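Local structure of peptide synthetase, module 7 (Actinoplanes teichomyceticus, 4TX3) at residues B[318-321]-B[322-326]; B[450-453]-B[454-458]. The protein belongs to the condensation-domain family and forms part of module 7 of a nonribosomal peptide synthetase, probably serving in the assembly of a peptide antibiotic. All blocks are in the same frame, centred on the assembly; numbering follows the deposited sequence.

Contact 1 of 2, residues B[318-321]-B[322-326]; sequences PTFL and EVVAR
Phe-320 and Val-324, one helical turn apart, form the tightly packed side of this local contact. The methyl CG2 of Val-324 sits over one face of the Phe-320 ring in a CH-pi contact, 3.7 Å from CG2 to the ring centroid and displaced toward the rim near CZ. The ring gets there because CG of Phe-320 stands anti to its own nitrogen (chi1 168°), which carries the ring forward beside the next turn, where the Val-324 methyl meets its face. Further round the helix, CB of Pro-318 meets CG2 of Val-323 at 3.7 Å. Helix 261-278 closes over this side, with Met-271 against Phe-320 and Ala-267 against both valines.

The start of helix 320-334 is also a worked example of the capping box. Thr-319 is the N-cap: its OG1 accepts from Glu-322 N at 2.9 Å, while Thr-319 N donates to Glu-322 OE1 at 2.7 Å, reaching the anti side of the carboxylate, 17° out of its plane. The two reciprocal bonds fix the glutamate against the cap, and a weak bond of 3.3 Å from Thr-319 OG1 to Glu-322 OE1 adds little.

The outer side is looser. Leu-321 and Ala-325 lie exposed, joined by the backbone bond from Ala-325 N to Leu-321 O rather than by interlocking side chains. On another flank the extended Arg-326 lays a face of its guanidinium over Pro-318, whose CG comes within 3.4 Å of Arg-326 NH1; that same NH1 donates to the carbonyl oxygens of Asp-313 and Ser-315.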
# COMPACT_ATOMS: atom_id res chain seq x y z
N PRO B 318 -22.40 11.68 -32.20
CA PRO B 318 -21.06 11.09 -32.21
C PRO B 318 -21.03 9.56 -32.04
O PRO B 318 -21.84 8.99 -31.30
CB PRO B 318 -20.37 11.76 -31.01
CG PRO B 318 -21.34 12.79 -30.49
CD PRO B 318 -22.68 12.39 -30.94
N THR B 319 -20.11 8.91 -32.73
CA THR B 319 -19.77 7.53 -32.40
C THR B 319 -19.23 7.48 -30.97
O THR B 319 -18.74 8.50 -30.45
CB THR B 319 -18.70 6.96 -33.32
OG1 THR B 319 -17.45 7.61 -33.04
CG2 THR B 319 -19.09 7.17 -34.77
N PHE B 320 -19.32 6.31 -30.35
CA PHE B 320 -18.73 6.08 -29.04
C PHE B 320 -17.29 6.53 -29.02
O PHE B 320 -16.86 7.25 -28.11
CB PHE B 320 -18.82 4.61 -28.64
CG PHE B 320 -17.99 4.25 -27.45
CD1 PHE B 320 -18.35 4.69 -26.18
CD2 PHE B 320 -16.83 3.50 -27.59
CE1 PHE B 320 -17.57 4.38 -25.08
CE2 PHE B 320 -16.05 3.17 -26.49
CZ PHE B 320 -16.42 3.60 -25.23
N LEU B 321 -16.55 6.12 -30.04
CA LEU B 321 -15.13 6.45 -30.14
C LEU B 321 -14.91 7.96 -30.24
O LEU B 321 -13.95 8.49 -29.67
CB LEU B 321 -14.50 5.75 -31.35
CG LEU B 321 -14.21 4.26 -31.29
CD1 LEU B 321 -13.73 3.82 -32.65
CD2 LEU B 321 -13.18 3.96 -30.22
N GLU B 322 -15.80 8.65 -30.95
CA GLU B 322 -15.73 10.10 -30.99
C GLU B 322 -15.96 10.71 -29.60
O GLU B 322 -15.31 11.71 -29.23
CB GLU B 322 -16.72 10.67 -32.02
CG GLU B 322 -16.19 10.53 -33.47
CD GLU B 322 -17.26 10.70 -34.56
OE1 GLU B 322 -18.46 10.45 -34.30
OE2 GLU B 322 -16.87 11.09 -35.69
N VAL B 323 -16.86 10.10 -28.82
CA VAL B 323 -17.13 10.61 -27.48
C VAL B 323 -15.93 10.41 -26.55
O VAL B 323 -15.57 11.31 -25.79
CB VAL B 323 -18.36 9.95 -26.86
CG1 VAL B 323 -18.57 10.48 -25.44
CG2 VAL B 323 -19.60 10.21 -27.71
N VAL B 324 -15.30 9.25 -26.67
CA VAL B 324 -14.09 8.92 -25.92
C VAL B 324 -13.00 9.95 -26.15
O VAL B 324 -12.42 10.47 -25.20
CB VAL B 324 -13.56 7.51 -26.31
CG1 VAL B 324 -12.13 7.30 -25.81
CG2 VAL B 324 -14.49 6.42 -25.75
N ALA B 325 -12.75 10.25 -27.41
CA ALA B 325 -11.71 11.21 -27.76
C ALA B 325 -12.02 12.62 -27.23
O ALA B 325 -11.11 13.33 -26.80
CB ALA B 325 -11.52 11.24 -29.28
N ARG B 326 -13.30 13.01 -27.23
CA ARG B 326 -13.69 14.31 -26.63
C ARG B 326 -13.50 14.31 -25.11
O ARG B 326 -13.06 15.31 -24.53
CB ARG B 326 -15.14 14.66 -26.95
CG ARG B 326 -15.38 15.07 -28.37
CD ARG B 326 -16.84 15.36 -28.65
NE ARG B 326 -17.13 15.20 -30.07
CZ ARG B 326 -18.34 15.30 -30.62
NH1 ARG B 326 -19.41 15.57 -29.87
NH2 ARG B 326 -18.48 15.14 -31.92

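Contact 2 of 2, residues B[450-453]-B[454-458]; sequences PGRR and ISDLD
Arg-452 meets Asp-456 and Leu-457 through its aliphatic part, and these van der Waals contacts come first. Its CG touches CB of Asp-456 at 3.8 Å and CD2 of Leu-457 at 3.9 Å, while its CD lies 3.5 Å from Asp-456 O. With CG anti to the backbone N (chi1 -179°) the chain sets out along the turn.

Charged and polar groups make the second kind. A bend at chi3 carries the Arg-452 guanidinium back to Asp-449, which NE engages in a salt bridge. Replacing Arg-452 by an alanine would probably leave the Asp-449 carboxylate without this mate and open a gap beside CB of Asp-456 and CD2 of Leu-457. Within the turn itself the charges stay apart: the Asp-456 carboxylate is turned 72° from the Arg-452 guanidinium, and Asp-456 OD2 stays 5.7 Å from Arg-452 NE and 5.4 Å from Arg-453 NE. The head of Arg-453 leads away from the turn, where NH1 donates to Asp-317 O; Ser-455 OG bonds to the carboxylate of the same aspartate.

Backbone hydrogen bonds form the third group. Asp-456 N donates to Arg-453 O at 2.9 Å, and Leu-457 N follows with a bond to Ile-454 O. Two successive bonds from residue i+3 back to residue i are the signature of a short 3-10 turn, here in the loop after helix 429-448, near the C-terminal end of the modelled chain.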
# COMPACT_ATOMS: atom_id res chain seq x y z
N PRO B 450 -17.80 -0.39 -31.29
CA PRO B 450 -17.34 0.89 -30.74
C PRO B 450 -17.59 2.07 -31.69
O PRO B 450 -17.25 3.22 -31.35
CB PRO B 450 -15.84 0.66 -30.51
CG PRO B 450 -15.47 -0.41 -31.46
CD PRO B 450 -16.69 -1.27 -31.68
N GLY B 451 -18.20 1.81 -32.85
CA GLY B 451 -18.51 2.85 -33.81
C GLY B 451 -19.96 3.28 -33.76
O GLY B 451 -20.40 4.17 -34.49
N ARG B 452 -20.72 2.65 -32.87
CA ARG B 452 -22.12 2.97 -32.72
C ARG B 452 -22.33 4.41 -32.23
O ARG B 452 -21.56 4.92 -31.39
CB ARG B 452 -22.77 1.97 -31.76
CG ARG B 452 -24.25 2.22 -31.55
CD ARG B 452 -24.95 0.96 -31.06
NE ARG B 452 -24.53 -0.21 -31.82
CZ ARG B 452 -25.20 -1.35 -31.82
NH1 ARG B 452 -26.32 -1.46 -31.12
NH2 ARG B 452 -24.74 -2.38 -32.53
N ARG B 453 -23.36 5.07 -32.76
CA ARG B 453 -23.67 6.45 -32.39
C ARG B 453 -24.78 6.50 -31.36
O ARG B 453 -25.53 5.52 -31.20
CB ARG B 453 -24.07 7.27 -33.62
CG ARG B 453 -23.03 7.24 -34.71
CD ARG B 453 -23.48 7.93 -35.99
NE ARG B 453 -22.43 7.81 -37.01
CZ ARG B 453 -21.44 8.68 -37.18
NH1 ARG B 453 -21.36 9.77 -36.41
NH2 ARG B 453 -20.53 8.48 -38.12
N ILE B 454 -24.90 7.64 -30.69
CA ILE B 454 -25.87 7.86 -29.62
C ILE B 454 -27.29 7.44 -30.00
O ILE B 454 -28.00 6.79 -29.21
CB ILE B 454 -25.88 9.35 -29.20
CG1 ILE B 454 -24.55 9.74 -28.56
CG2 ILE B 454 -27.00 9.62 -28.23
CD1 ILE B 454 -24.52 11.17 -28.02
N SER B 455 -27.68 7.82 -31.21
CA SER B 455 -29.02 7.58 -31.74
C SER B 455 -29.31 6.10 -32.06
O SER B 455 -30.48 5.72 -32.15
CB SER B 455 -29.24 8.41 -33.00
OG SER B 455 -28.36 7.97 -34.02
N ASP B 456 -28.27 5.30 -32.25
CA ASP B 456 -28.44 3.86 -32.45
C ASP B 456 -28.35 3.03 -31.17
O ASP B 456 -28.32 1.81 -31.26
CB ASP B 456 -27.38 3.29 -33.41
CG ASP B 456 -27.16 4.15 -34.63
OD1 ASP B 456 -28.15 4.74 -35.15
OD2 ASP B 456 -25.98 4.18 -35.09
N LEU B 457 -28.25 3.66 -30.01
CA LEU B 457 -28.16 2.91 -28.76
C LEU B 457 -29.52 2.30 -28.42
O LEU B 457 -30.53 3.00 -28.38
CB LEU B 457 -27.67 3.80 -27.61
CG LEU B 457 -26.24 4.35 -27.68
CD1 LEU B 457 -25.91 5.15 -26.43
CD2 LEU B 457 -25.19 3.26 -27.92
N ASP B 458 -29.53 1.00 -28.19
CA ASP B 458 -30.74 0.31 -27.76
C ASP B 458 -30.85 0.34 -26.24
O ASP B 458 -29.99 -0.18 -25.53
CB ASP B 458 -30.73 -1.13 -28.28
CG ASP B 458 -31.99 -1.90 -27.88
OD1 ASP B 458 -33.04 -1.26 -27.64
OD2 ASP B 458 -31.92 -3.15 -27.79

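Phe-320 N of contact 1 lies 2.8 Å from Arg-452 O of contact 2, and Leu-321 N lies 3.3 Å from Pro-450 O, both probable hydrogen bonds. The two contacts, with centres about 10 Å apart, thus divide the task of finding partners for the first amide groups of a helix: contact 1 serves one internally through its cap, and contact 2 probably supplies carbonyls to two more, Phe-320 N and Leu-321 N. Thr-319 CG2 packs against Gly-451 O at 3.3 Å. Ile-454 also packs on Pro-318, and both contacts share Met-271 of helix 261-278. No other protein chain of the assembly touches either contact.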